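Local atomic coordinates of nicotinate phosphoribosyltransferase (Saccharomyces cerevisiae, PDB entry 1VLP), a protein that catalyses the ATP-dependent formation of nicotinate ribonucleotide from nicotinate and 5-phosphoribosyl 1-diphosphate, the first step from nicotinic acid to NAD. Residues A[36-41]-A[265-270]; A[176-181]-A[342-347]; A[186-191]-A[202-207]. All coordinates share one frame; numbering follows the deposited sequence.

Contact 1 (A[36-41]-A[265-270])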
ATOM      1  N   PHE A  36      13.833  10.867  -0.734  1.00  4.40           N
ATOM      2  CA  PHE A  36      15.090  11.329  -0.148  1.00  4.96           C
ATOM      3  C   PHE A  36      16.098  11.678  -1.247  1.00  3.86           C
ATOM      4  O   PHE A  36      16.770  12.696  -1.144  1.00  3.32           O
ATOM      5  CB  PHE A  36      15.687  10.263   0.802  1.00  5.71           C
ATOM      6  CG  PHE A  36      17.129  10.543   1.187  1.00  7.94           C
ATOM      7  CD1 PHE A  36      17.431  11.554   2.066  1.00 14.76           C
ATOM      8  CD2 PHE A  36      18.179   9.822   0.589  1.00  9.53           C
ATOM      9  CE1 PHE A  36      18.764  11.822   2.421  1.00  8.59           C
ATOM     10  CE2 PHE A  36      19.519  10.100   0.938  1.00  6.52           C
ATOM     11  CZ  PHE A  36      19.786  11.093   1.841  1.00  8.80           C
ATOM     12  N   THR A  37      16.198  10.819  -2.254  1.00  4.90           N
ATOM     13  CA  THR A  37      17.181  10.929  -3.319  1.00  5.89           C
ATOM     14  C   THR A  37      16.905  12.159  -4.224  1.00  5.12           C
ATOM     15  O   THR A  37      17.824  12.917  -4.571  1.00  3.60           O
ATOM     16  CB  THR A  37      17.304   9.591  -4.114  1.00  5.33           C
ATOM     17  OG1 THR A  37      17.800   8.518  -3.243  1.00  6.23           O
ATOM     18  CG2 THR A  37      18.267   9.713  -5.290  1.00  9.44           C
ATOM     19  N   ASN A  38      15.636  12.356  -4.592  1.00  2.93           N
ATOM     20  CA  ASN A  38      15.225  13.255  -5.647  1.00  3.82           C
ATOM     21  C   ASN A  38      14.567  14.536  -5.171  1.00  2.80           C
ATOM     22  O   ASN A  38      14.765  15.602  -5.747  1.00  2.00           O
ATOM     23  CB  ASN A  38      14.267  12.503  -6.580  1.00  3.22           C
ATOM     24  CG  ASN A  38      14.945  11.373  -7.306  1.00  5.77           C
ATOM     25  OD1 ASN A  38      15.731  11.618  -8.234  1.00  8.44           O
ATOM     26  ND2 ASN A  38      14.654  10.137  -6.927  1.00  2.29           N
ATOM     27  N   PHE A  39      13.797  14.441  -4.090  1.00  2.00           N
ATOM     28  CA  PHE A  39      12.993  15.560  -3.604  1.00  4.06           C
ATOM     29  C   PHE A  39      13.087  15.790  -2.076  1.00  6.47           C
ATOM     30  O   PHE A  39      12.085  15.944  -1.407  1.00  9.49           O
ATOM     31  CB  PHE A  39      11.532  15.333  -4.024  1.00  4.04           C
ATOM     32  CG  PHE A  39      11.359  15.105  -5.509  1.00  2.00           C
ATOM     33  CD1 PHE A  39      11.625  16.116  -6.426  1.00  2.00           C
ATOM     34  CD2 PHE A  39      10.935  13.883  -6.004  1.00  3.44           C
ATOM     35  CE1 PHE A  39      11.465  15.921  -7.773  1.00  3.73           C
ATOM     36  CE2 PHE A  39      10.776  13.689  -7.350  1.00  6.35           C
ATOM     37  CZ  PHE A  39      11.039  14.703  -8.237  1.00  8.44           C
ATOM     38  N   PRO A  40      14.308  15.881  -1.546  1.00 11.20           N
ATOM     39  CA  PRO A  40      14.538  16.008  -0.083  1.00 16.41           C
ATOM     40  C   PRO A  40      13.989  17.302   0.578  1.00 16.02           C
ATOM     41  O   PRO A  40      13.938  17.404   1.820  1.00 21.10           O
ATOM     42  CB  PRO A  40      16.072  16.021   0.006  1.00 16.78           C
ATOM     43  CG  PRO A  40      16.523  16.543  -1.296  1.00 12.16           C
ATOM     44  CD  PRO A  40      15.576  15.957  -2.299  1.00 10.96           C
ATOM     45  N   ASP A  41      13.630  18.264  -0.245  1.00 15.45           N
ATOM     46  CA  ASP A  41      13.222  19.639   0.134  1.00 17.92           C
ATOM     47  C   ASP A  41      11.688  19.877   0.047  1.00 11.37           C
ATOM     48  O   ASP A  41      11.122  20.769   0.685  1.00 11.14           O
ATOM     49  CB  ASP A  41      13.855  20.586  -0.871  1.00 19.76           C
ATOM     50  CG  ASP A  41      13.594  20.156  -2.374  1.00 33.11           C
ATOM     51  OD1 ASP A  41      13.927  18.955  -2.725  1.00 11.28           O
ATOM     52  OD2 ASP A  41      13.075  21.033  -3.184  1.00 11.52           O
HETATM   53  N   MSE A 265       8.775   7.943 -14.211  1.00  4.25           N
HETATM   54  CA  MSE A 265       9.526   6.722 -14.539  1.00  4.83           C
HETATM   55  C   MSE A 265      11.022   7.019 -14.607  1.00  4.33           C
HETATM   56  O   MSE A 265      11.850   6.270 -14.073  1.00  2.85           O
HETATM   57  CB  MSE A 265       9.099   6.124 -15.872  1.00  7.63           C
HETATM   58  CG  MSE A 265       7.684   5.663 -15.898  1.00  6.22           C
HETATM   59 SE   MSE A 265       7.364   4.712 -17.611  1.00 11.91          SE
HETATM   60  CE  MSE A 265       7.475   6.052 -18.870  1.00  7.78           C
ATOM     61  N   ASP A 266      11.377   8.115 -15.269  1.00  5.99           N
ATOM     62  CA  ASP A 266      12.775   8.474 -15.355  1.00  6.52           C
ATOM     63  C   ASP A 266      13.392   8.563 -13.996  1.00  7.21           C
ATOM     64  O   ASP A 266      14.509   8.053 -13.766  1.00 10.05           O
ATOM     65  CB  ASP A 266      12.936   9.810 -16.050  1.00  8.19           C
ATOM     66  CG  ASP A 266      12.876   9.700 -17.541  1.00 13.68           C
ATOM     67  OD1 ASP A 266      13.290   8.677 -18.082  1.00 13.97           O
ATOM     68  OD2 ASP A 266      12.476  10.683 -18.177  1.00  8.60           O
ATOM     69  N   CYS A 267      12.737   9.270 -13.096  0.50  2.00           N
ATOM     70  CA  CYS A 267      13.292   9.458 -11.819  0.50  2.50           C
ATOM     71  C   CYS A 267      13.425   8.141 -11.072  0.50  5.51           C
ATOM     72  O   CYS A 267      14.408   7.890 -10.383  0.50  3.27           O
ATOM     73  CB  CYS A 267      12.419  10.376 -10.978  0.50  7.24           C
ATOM     74  SG  CYS A 267      12.656  12.088 -11.250  0.50  5.67           S
ATOM     75  N   TRP A 268      12.406   7.292 -11.199  1.00  6.03           N
ATOM     76  CA  TRP A 268      12.411   6.009 -10.505  1.00  6.07           C
ATOM     77  C   TRP A 268      13.596   5.197 -11.023  1.00  4.28           C
ATOM     78  O   TRP A 268      14.368   4.652 -10.256  1.00  6.26           O
ATOM     79  CB  TRP A 268      11.071   5.279 -10.723  1.00  8.14           C
ATOM     80  CG  TRP A 268      10.828   4.093  -9.819  1.00  8.72           C
ATOM     81  CD1 TRP A 268      10.939   2.783 -10.132  1.00  5.42           C
ATOM     82  CD2 TRP A 268      10.366   4.134  -8.453  1.00  8.66           C
ATOM     83  NE1 TRP A 268      10.563   1.995  -9.074  1.00 10.72           N
ATOM     84  CE2 TRP A 268      10.237   2.795  -8.019  1.00  9.22           C
ATOM     85  CE3 TRP A 268      10.071   5.169  -7.558  1.00  4.45           C
ATOM     86  CZ2 TRP A 268       9.793   2.464  -6.741  1.00 10.89           C
ATOM     87  CZ3 TRP A 268       9.641   4.831  -6.268  1.00  5.33           C
ATOM     88  CH2 TRP A 268       9.513   3.495  -5.884  1.00 10.46           C
ATOM     89  N   ILE A 269      13.752   5.159 -12.337  1.00  8.30           N
ATOM     90  CA  ILE A 269      14.777   4.331 -12.979  1.00  8.77           C
ATOM     91  C   ILE A 269      16.183   4.852 -12.655  1.00 11.36           C
ATOM     92  O   ILE A 269      17.093   4.069 -12.383  1.00 11.05           O
ATOM     93  CB  ILE A 269      14.556   4.271 -14.506  1.00  8.88           C
ATOM     94  CG1 ILE A 269      13.400   3.341 -14.825  1.00  8.70           C
ATOM     95  CG2 ILE A 269      15.785   3.718 -15.241  1.00 14.55           C
ATOM     96  CD1 ILE A 269      12.840   3.501 -16.219  1.00 11.32           C
ATOM     97  N   ASN A 270      16.346   6.166 -12.714  1.00 12.43           N
ATOM     98  CA  ASN A 270      17.610   6.800 -12.391  1.00 16.50           C
ATOM     99  C   ASN A 270      17.982   6.559 -10.919  1.00 15.10           C
ATOM    100  O   ASN A 270      19.169   6.436 -10.610  1.00 16.47           O
ATOM    101  CB  ASN A 270      17.599   8.286 -12.807  1.00 14.78           C
ATOM    102  CG  ASN A 270      17.517   8.488 -14.344  1.00 16.66           C
ATOM    103  OD1 ASN A 270      17.875   7.616 -15.148  1.00 24.82           O
ATOM    104  ND2 ASN A 270      17.031   9.652 -14.744  1.00 22.09           N
TER
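Phe39 and Asn38 approach the 265-270 helix at a single residue, Cys267. Phe39 touches through CZ, 4.3 Å from Cys267 SG. The sulfur is 5.4 Å from the ring centroid and 62° off the ring normal, an oblique position and therefore a loose sulfur-aromatic contact. Cys267 was modelled in two conformers, so the thiol placement holds for one of them and is doubtful as a fixed feature. Beside it, Asn38 ND2 is 4.1 Å from Cys267 O, too far for a hydrogen bond. The amide is instead linked to this helix through Thr271, whose OG1 is hydrogen-bonded both to Asn38 ND2 and to Cys267 O.

What positions these groups is the end of helix 26-38. With CG anti to the carbonyl carbon (chi1 -66°), the Asn38 amide turns back along its own helix, and ND2 also bonds to Ala34 O. Phe39 is the first residue to leave helical torsions, and its ring swings under its neighbour, so that Asn38 CB sits 3.6 Å above the ring plane, offset toward the rim. Helix 244-254 backs the group: Trp246 touches both Asn38 and Cys267, while Val250 and Ile253 touch Phe39.

The two segments bury just 111 Å² together, in keeping with a surface contact. It is plain surface packing between two parts of the chain, away from the annotated sites, in which the C-terminal end of helix 26-38, from the NAPRTase N-terminal region, rests on helix 260-272 of the region related to TIM barrels.

Contact 2 (A[176-181]-A[342-347])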
ATOM      1  N   ALA A 176      -4.958 -19.811   1.273  1.00  4.36           N
ATOM      2  CA  ALA A 176      -3.669 -20.054   0.661  1.00  6.10           C
ATOM      3  C   ALA A 176      -3.668 -21.389  -0.114  1.00  4.01           C
ATOM      4  O   ALA A 176      -3.186 -21.454  -1.233  1.00  3.64           O
ATOM      5  CB  ALA A 176      -2.607 -20.016   1.697  1.00  4.75           C
ATOM      6  N   GLU A 177      -4.256 -22.412   0.460  1.00  4.87           N
ATOM      7  CA  GLU A 177      -4.262 -23.721  -0.174  1.00  8.76           C
ATOM      8  C   GLU A 177      -5.052 -23.694  -1.448  1.00  7.70           C
ATOM      9  O   GLU A 177      -4.660 -24.308  -2.413  1.00  5.85           O
ATOM     10  CB  GLU A 177      -4.769 -24.773   0.792  1.00  7.10           C
ATOM     11  CG  GLU A 177      -3.778 -24.998   1.951  1.00 18.32           C
ATOM     12  CD  GLU A 177      -4.098 -26.175   2.833  1.00 30.11           C
ATOM     13  OE1 GLU A 177      -5.160 -26.806   2.628  1.00 24.75           O
ATOM     14  OE2 GLU A 177      -3.240 -26.482   3.713  1.00 29.70           O
ATOM     15  N   THR A 178      -6.172 -22.977  -1.470  1.00  4.49           N
ATOM     16  CA  THR A 178      -6.926 -22.848  -2.715  1.00  3.20           C
ATOM     17  C   THR A 178      -6.120 -22.146  -3.793  1.00  5.56           C
ATOM     18  O   THR A 178      -6.093 -22.558  -4.974  1.00  3.53           O
ATOM     19  CB  THR A 178      -8.268 -22.164  -2.470  1.00  4.07           C
ATOM     20  OG1 THR A 178      -9.002 -22.925  -1.500  1.00  6.55           O
ATOM     21  CG2 THR A 178      -9.102 -22.063  -3.751  1.00  4.12           C
ATOM     22  N   LEU A 179      -5.476 -21.055  -3.404  1.00  2.81           N
ATOM     23  CA  LEU A 179      -4.656 -20.289  -4.312  1.00  5.31           C
ATOM     24  C   LEU A 179      -3.563 -21.192  -4.920  1.00  3.24           C
ATOM     25  O   LEU A 179      -3.425 -21.253  -6.123  1.00  3.02           O
ATOM     26  CB  LEU A 179      -4.106 -19.069  -3.577  1.00  4.31           C
ATOM     27  CG  LEU A 179      -5.118 -17.971  -3.240  1.00  4.23           C
ATOM     28  CD1 LEU A 179      -4.574 -16.998  -2.142  1.00  4.99           C
ATOM     29  CD2 LEU A 179      -5.548 -17.210  -4.455  1.00 11.24           C
ATOM     30  N   PHE A 180      -2.840 -21.904  -4.073  1.00  4.49           N
ATOM     31  CA  PHE A 180      -1.766 -22.776  -4.518  1.00  6.16           C
ATOM     32  C   PHE A 180      -2.278 -23.890  -5.442  1.00  6.05           C
ATOM     33  O   PHE A 180      -1.666 -24.178  -6.462  1.00  5.94           O
ATOM     34  CB  PHE A 180      -1.050 -23.377  -3.330  1.00  6.50           C
ATOM     35  CG  PHE A 180      -0.305 -22.401  -2.458  1.00  4.73           C
ATOM     36  CD1 PHE A 180       0.334 -21.253  -2.957  1.00  5.61           C
ATOM     37  CD2 PHE A 180      -0.224 -22.666  -1.113  1.00  7.49           C
ATOM     38  CE1 PHE A 180       1.029 -20.438  -2.103  1.00  4.04           C
ATOM     39  CE2 PHE A 180       0.436 -21.838  -0.276  1.00  6.41           C
ATOM     40  CZ  PHE A 180       1.067 -20.742  -0.761  1.00  4.72           C
ATOM     41  N   ASP A 181      -3.439 -24.472  -5.136  1.00  5.52           N
ATOM     42  CA  ASP A 181      -4.041 -25.471  -6.062  1.00  8.20           C
ATOM     43  C   ASP A 181      -4.353 -24.959  -7.442  1.00  5.59           C
ATOM     44  O   ASP A 181      -4.407 -25.722  -8.389  1.00  6.56           O
ATOM     45  CB  ASP A 181      -5.349 -25.993  -5.539  1.00  8.97           C
ATOM     46  CG  ASP A 181      -5.208 -26.714  -4.269  1.00  9.23           C
ATOM     47  OD1 ASP A 181      -4.090 -27.156  -3.920  1.00 11.68           O
ATOM     48  OD2 ASP A 181      -6.245 -26.831  -3.610  1.00 15.60           O
ATOM     49  N   LEU A 342      -8.903  -7.768  -3.594  1.00  4.70           N
ATOM     50  CA  LEU A 342      -8.989  -9.157  -4.068  1.00  7.02           C
ATOM     51  C   LEU A 342      -9.468 -10.115  -2.989  1.00  6.38           C
ATOM     52  O   LEU A 342      -9.299  -9.857  -1.787  1.00  7.58           O
ATOM     53  CB  LEU A 342      -7.606  -9.631  -4.478  1.00  6.07           C
ATOM     54  CG  LEU A 342      -7.174  -9.160  -5.853  1.00 13.34           C
ATOM     55  CD1 LEU A 342      -5.787  -9.555  -6.045  1.00 21.06           C
ATOM     56  CD2 LEU A 342      -8.054  -9.779  -6.939  1.00 17.06           C
ATOM     57  N   ASN A 343     -10.077 -11.198  -3.452  1.00  7.02           N
ATOM     58  CA  ASN A 343     -10.313 -12.395  -2.626  1.00  7.39           C
ATOM     59  C   ASN A 343      -9.928 -13.566  -3.485  1.00  4.85           C
ATOM     60  O   ASN A 343      -9.488 -13.363  -4.629  1.00  5.91           O
ATOM     61  CB  ASN A 343     -11.774 -12.439  -2.144  1.00  8.63           C
ATOM     62  CG  ASN A 343     -12.765 -12.417  -3.274  1.00 13.00           C
ATOM     63  OD1 ASN A 343     -12.508 -12.941  -4.329  1.00  9.06           O
ATOM     64  ND2 ASN A 343     -13.907 -11.787  -3.056  1.00 17.46           N
ATOM     65  N   VAL A 344     -10.048 -14.781  -2.959  1.00  4.73           N
ATOM     66  CA  VAL A 344      -9.538 -15.935  -3.672  1.00  7.23           C
ATOM     67  C   VAL A 344     -10.260 -16.164  -4.984  1.00  5.24           C
ATOM     68  O   VAL A 344      -9.647 -16.446  -6.033  1.00  4.32           O
ATOM     69  CB  VAL A 344      -9.622 -17.209  -2.775  1.00  5.99           C
ATOM     70  CG1 VAL A 344      -9.340 -18.479  -3.598  1.00  6.89           C
ATOM     71  CG2 VAL A 344      -8.638 -17.095  -1.605  1.00  8.54           C
ATOM     72  N   GLU A 345     -11.592 -16.029  -4.966  1.00  6.22           N
ATOM     73  CA  GLU A 345     -12.364 -16.308  -6.181  1.00  9.02           C
ATOM     74  C   GLU A 345     -12.019 -15.308  -7.287  1.00  7.73           C
ATOM     75  O   GLU A 345     -11.895 -15.705  -8.471  1.00  6.57           O
ATOM     76  CB  GLU A 345     -13.884 -16.292  -5.882  1.00  8.79           C
ATOM     77  CG  GLU A 345     -14.439 -17.634  -5.382  1.00 14.48           C
ATOM     78  CD  GLU A 345     -15.819 -17.508  -4.700  1.00 17.98           C
ATOM     79  OE1 GLU A 345     -16.226 -16.376  -4.334  1.00 36.82           O
ATOM     80  OE2 GLU A 345     -16.485 -18.535  -4.513  1.00 19.05           O
ATOM     81  N   LYS A 346     -11.932 -14.024  -6.936  1.00  6.74           N
ATOM     82  CA  LYS A 346     -11.497 -12.984  -7.912  1.00  6.39           C
ATOM     83  C   LYS A 346     -10.095 -13.261  -8.477  1.00  3.31           C
ATOM     84  O   LYS A 346      -9.905 -13.233  -9.690  1.00  4.65           O
ATOM     85  CB  LYS A 346     -11.523 -11.592  -7.308  1.00  7.38           C
ATOM     86  CG  LYS A 346     -12.924 -10.989  -7.102  1.00 12.00           C
ATOM     87  CD  LYS A 346     -12.721  -9.713  -6.324  1.00 17.40           C
ATOM     88  CE  LYS A 346     -13.960  -8.896  -6.120  1.00 33.90           C
ATOM     89  NZ  LYS A 346     -13.554  -7.617  -5.451  1.00 26.44           N
ATOM     90  N   ALA A 347      -9.139 -13.582  -7.611  1.00  4.16           N
ATOM     91  CA  ALA A 347      -7.783 -13.945  -8.061  1.00  4.14           C
ATOM     92  C   ALA A 347      -7.840 -15.063  -9.116  1.00  5.95           C
ATOM     93  O   ALA A 347      -7.237 -14.990 -10.202  1.00  3.94           O
ATOM     94  CB  ALA A 347      -6.916 -14.363  -6.889  1.00  5.05           C
TER
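In the alpha/beta-barrel region of this type II phosphoribosyltransferase, Val344, on the first turn of helix 344-356, packs against Thr178 and Leu179 of helix 168-181. The nearest CA atoms, those of Leu179 and Val344, are 6.6 Å apart, close enough for short side chains to bridge the helices.

Val344 uses both methyl groups. CG1, anti to the backbone N (chi1 169°), reaches Thr178 CG2 at 3.6 Å and also borders Leu179 CD2, while CG2 faces Leu179 CG at 4.0 Å. The valine crosses each of these side chains at a slant. Thr178 can offer its methyl because its hydroxyl is turned back along its own helix, where OG1 is hydrogen-bonded to Lys174 O. Leu179 extends farther: its CD2 passes Val344 and meets Ala347 CB, also at 4.0 Å. The isobutyl group thus spans the first turn of helix 344-356, from Val344 to Ala347, and no hydrogen bond joins the segments.

The start of helix 344-356 is fixed by an N-cap. Asn343 OD1 accepts from Lys346 N at 2.9 Å with an N-H...O angle of 170°, and the donor sits almost in line with the C=O bond (176°). This cap satisfies an N-H of the first turn, next to Val344.

Beneath the helices runs strand 360-365, whose Ile365 touches Leu179 and whose Phe363 touches Ala347. Helix 344-356 is the crossover between parallel neighbours 335-338 and 360-365, while helix 168-181 precedes strand 186-188 on the other side of 360-365; the contact therefore joins helices packed outside adjacent strands.

Contact 3 (A[186-191]-A[202-207]); sequences FSEFGT and LIMQGI
The Glu188 carboxylate lies between its own chain and Ile203: Gly190 N approaches OE2 from one side of the plane, 64° out of it, and Ile203 CD1 stands on the opposite side, offset toward the CG end, 4.1 Å from OE2. A second flat group, the Phe186 ring, meets the Phe180 ring with the planes inclined. The setting is a beta-alpha-beta crossover, strand 186-188 to helix 197-213 to parallel strand 222-225. Short axes of strand and helix are 11.0 Å apart and run nearly antiparallel, at 152°.

Glu188 CG carries the contact. Placed anti to the backbone N, it points at the helix and touches Ile203 CD1 at 3.8 Å, Met204 SE (a selenomethionine) at 4.2 Å and Ile207 CD1, also at 4.2 Å; Ile203 and Met204 cross the glutamate at about a right angle. A bend at chi2 then turns the buried carboxylate away to polar partners: Thr225 OG1 bonds OE1, and Gln200 NE2 joins Gly190 N at OE2. With an alanine here, Thr225, Gln200 and the Gly190 N-H would probably lose this carboxylate as a partner, and a gap would be likely to open toward Ile203 and Ile207. The Gly190 bond lies next to Phe189, probably a nicotinate-binding residue by similarity, and is consistent with the glutamate steadying that turn. Gly190 N bonds Glu188 OE2 at 2.9 Å, bent to 148°.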
ATOM      1  N   PHE A 186       0.969 -15.140  -5.474  1.00  3.14           N
ATOM      2  CA  PHE A 186       0.399 -14.050  -4.716  1.00  4.27           C
ATOM      3  C   PHE A 186       1.289 -13.611  -3.603  1.00  3.70           C
ATOM      4  O   PHE A 186       2.176 -14.356  -3.134  1.00  3.86           O
ATOM      5  CB  PHE A 186      -1.007 -14.397  -4.148  1.00  2.98           C
ATOM      6  CG  PHE A 186      -0.992 -15.376  -3.023  1.00  2.00           C
ATOM      7  CD1 PHE A 186      -0.946 -16.752  -3.297  1.00  6.69           C
ATOM      8  CD2 PHE A 186      -0.964 -14.955  -1.677  1.00  2.35           C
ATOM      9  CE1 PHE A 186      -0.910 -17.671  -2.303  1.00  5.28           C
ATOM     10  CE2 PHE A 186      -0.945 -15.904  -0.658  1.00  3.45           C
ATOM     11  CZ  PHE A 186      -0.888 -17.236  -0.970  1.00  3.55           C
ATOM     12  N   SER A 187       1.057 -12.378  -3.197  1.00  3.26           N
ATOM     13  CA  SER A 187       1.653 -11.857  -1.976  1.00  3.62           C
ATOM     14  C   SER A 187       0.583 -11.329  -1.024  1.00  4.15           C
ATOM     15  O   SER A 187      -0.494 -10.900  -1.430  1.00  4.17           O
ATOM     16  CB  SER A 187       2.681 -10.779  -2.315  1.00  4.19           C
ATOM     17  OG  SER A 187       2.002  -9.661  -2.851  1.00 13.88           O
ATOM     18  N   GLU A 188       0.890 -11.391   0.261  1.00  4.36           N
ATOM     19  CA  GLU A 188       0.094 -10.805   1.326  1.00  5.14           C
ATOM     20  C   GLU A 188       0.355  -9.319   1.379  1.00  4.11           C
ATOM     21  O   GLU A 188       1.502  -8.860   1.257  1.00  4.41           O
ATOM     22  CB  GLU A 188       0.515 -11.467   2.665  1.00  5.43           C
ATOM     23  CG  GLU A 188      -0.407 -11.129   3.818  1.00  7.66           C
ATOM     24  CD  GLU A 188      -0.140  -9.787   4.455  1.00  6.05           C
ATOM     25  OE1 GLU A 188       0.990  -9.232   4.402  1.00 10.30           O
ATOM     26  OE2 GLU A 188      -1.104  -9.265   5.020  1.00  8.02           O
ATOM     27  N   PHE A 189      -0.705  -8.536   1.491  1.00  6.92           N
ATOM     28  CA  PHE A 189      -0.636  -7.079   1.313  1.00  6.34           C
ATOM     29  C   PHE A 189      -1.524  -6.318   2.306  1.00  6.92           C
ATOM     30  O   PHE A 189      -1.921  -5.142   2.041  1.00  6.77           O
ATOM     31  CB  PHE A 189      -1.126  -6.819  -0.125  1.00  6.21           C
ATOM     32  CG  PHE A 189      -0.937  -5.421  -0.660  1.00 13.88           C
ATOM     33  CD1 PHE A 189       0.116  -4.564  -0.248  1.00 12.30           C
ATOM     34  CD2 PHE A 189      -1.839  -4.955  -1.640  1.00 23.83           C
ATOM     35  CE1 PHE A 189       0.245  -3.274  -0.791  1.00 16.81           C
ATOM     36  CE2 PHE A 189      -1.705  -3.668  -2.192  1.00 18.46           C
ATOM     37  CZ  PHE A 189      -0.663  -2.839  -1.774  1.00 17.62           C
ATOM     38  N   GLY A 190      -1.899  -6.971   3.411  1.00  5.09           N
ATOM     39  CA  GLY A 190      -2.936  -6.452   4.296  1.00  6.76           C
ATOM     40  C   GLY A 190      -2.496  -5.619   5.503  1.00  4.22           C
ATOM     41  O   GLY A 190      -3.288  -5.398   6.406  1.00  6.23           O
ATOM     42  N   THR A 191      -1.260  -5.097   5.510  1.00  3.29           N
ATOM     43  CA  THR A 191      -0.794  -4.354   6.688  1.00  4.70           C
ATOM     44  C   THR A 191      -1.742  -3.190   7.079  1.00  4.10           C
ATOM     45  O   THR A 191      -2.194  -3.084   8.233  1.00  4.99           O
ATOM     46  CB  THR A 191       0.640  -3.827   6.512  1.00  4.13           C
ATOM     47  OG1 THR A 191       1.506  -4.923   6.286  1.00  4.65           O
ATOM     48  CG2 THR A 191       1.083  -3.005   7.732  1.00  8.86           C
ATOM     49  N   LEU A 202      -1.230 -14.061  12.776  1.00  2.00           N
ATOM     50  CA  LEU A 202      -1.947 -15.334  12.677  1.00  3.36           C
ATOM     51  C   LEU A 202      -2.190 -15.738  11.239  1.00  3.71           C
ATOM     52  O   LEU A 202      -2.043 -16.906  10.912  1.00  4.53           O
ATOM     53  CB  LEU A 202      -3.272 -15.291  13.430  1.00  4.37           C
ATOM     54  CG  LEU A 202      -3.179 -15.322  14.941  1.00  5.97           C
ATOM     55  CD1 LEU A 202      -4.571 -15.030  15.467  1.00  5.17           C
ATOM     56  CD2 LEU A 202      -2.630 -16.661  15.380  1.00 10.53           C
ATOM     57  N   ILE A 203      -2.541 -14.793  10.365  1.00  3.63           N
ATOM     58  CA  ILE A 203      -2.730 -15.120   8.944  1.00  2.66           C
ATOM     59  C   ILE A 203      -1.393 -15.472   8.258  1.00  3.06           C
ATOM     60  O   ILE A 203      -1.349 -16.357   7.420  1.00  2.58           O
ATOM     61  CB  ILE A 203      -3.663 -14.127   8.203  1.00  3.89           C
ATOM     62  CG1 ILE A 203      -2.998 -12.805   7.936  1.00  4.32           C
ATOM     63  CG2 ILE A 203      -4.994 -14.015   8.931  1.00  4.31           C
ATOM     64  CD1 ILE A 203      -2.112 -12.825   6.714  1.00  6.45           C
HETATM   65  N   MSE A 204      -0.298 -14.869   8.704  1.00  3.52           N
HETATM   66  CA  MSE A 204       1.036 -15.261   8.218  1.00  4.30           C
HETATM   67  C   MSE A 204       1.314 -16.716   8.581  1.00  3.45           C
HETATM   68  O   MSE A 204       1.797 -17.512   7.753  1.00  4.46           O
HETATM   69  CB  MSE A 204       2.133 -14.360   8.789  1.00  4.83           C
HETATM   70  CG  MSE A 204       2.257 -12.957   8.172  1.00  5.74           C
HETATM   71 SE   MSE A 204       2.500 -12.976   6.216  1.00 12.77          SE
HETATM   72  CE  MSE A 204       4.228 -13.997   6.154  1.00 17.61           C
ATOM     73  N   GLN A 205       1.033 -17.065   9.832  1.00  4.41           N
ATOM     74  CA  GLN A 205       1.079 -18.478  10.298  1.00  5.38           C
ATOM     75  C   GLN A 205       0.287 -19.420   9.423  1.00  5.59           C
ATOM     76  O   GLN A 205       0.808 -20.499   9.045  1.00  4.48           O
ATOM     77  CB  GLN A 205       0.649 -18.586  11.766  1.00  4.50           C
ATOM     78  CG  GLN A 205       1.631 -17.974  12.717  1.00  7.33           C
ATOM     79  CD  GLN A 205       1.179 -18.169  14.170  1.00  8.24           C
ATOM     80  OE1 GLN A 205       0.788 -19.267  14.533  1.00  9.83           O
ATOM     81  NE2 GLN A 205       1.190 -17.104  14.970  1.00  7.07           N
ATOM     82  N   GLY A 206      -0.926 -19.019   9.039  1.00  2.22           N
ATOM     83  CA  GLY A 206      -1.795 -19.871   8.180  1.00  5.72           C
ATOM     84  C   GLY A 206      -1.278 -20.097   6.794  1.00  4.75           C
ATOM     85  O   GLY A 206      -1.247 -21.231   6.275  1.00  3.30           O
ATOM     86  N   ILE A 207      -0.779 -19.022   6.224  1.00  5.11           N
ATOM     87  CA  ILE A 207      -0.183 -19.040   4.879  1.00  5.13           C
ATOM     88  C   ILE A 207       1.034 -19.973   4.922  1.00  5.82           C
ATOM     89  O   ILE A 207       1.159 -20.878   4.084  1.00  5.51           O
ATOM     90  CB  ILE A 207       0.173 -17.615   4.378  1.00  4.16           C
ATOM     91  CG1 ILE A 207      -1.108 -16.794   4.082  1.00  6.63           C
ATOM     92  CG2 ILE A 207       1.093 -17.685   3.108  1.00  4.43           C
ATOM     93  CD1 ILE A 207      -0.901 -15.305   3.941  1.00  5.06           C
TER

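From the N terminus, segment 36-41 comes first and pairs with 265-270, so contact 1 closes a long loop with 223 residues between its segments. Within that loop begins contact 2, which runs from 176-181 out to 342-347; the two therefore cross. Contact 3 is local, with ten residues between its segments, and falls inside both spans. In space, contact 1 ties the N-terminal region to helix 260-272, with its centre 36 Å from that of contact 2, beyond the chain's centre. Contacts 2 and 3 lie on the same side of the chain's centre and touch: Leu179 CB lies 3.7 Å from Phe186 CE1, packing helix 168-181 against the strand that follows it.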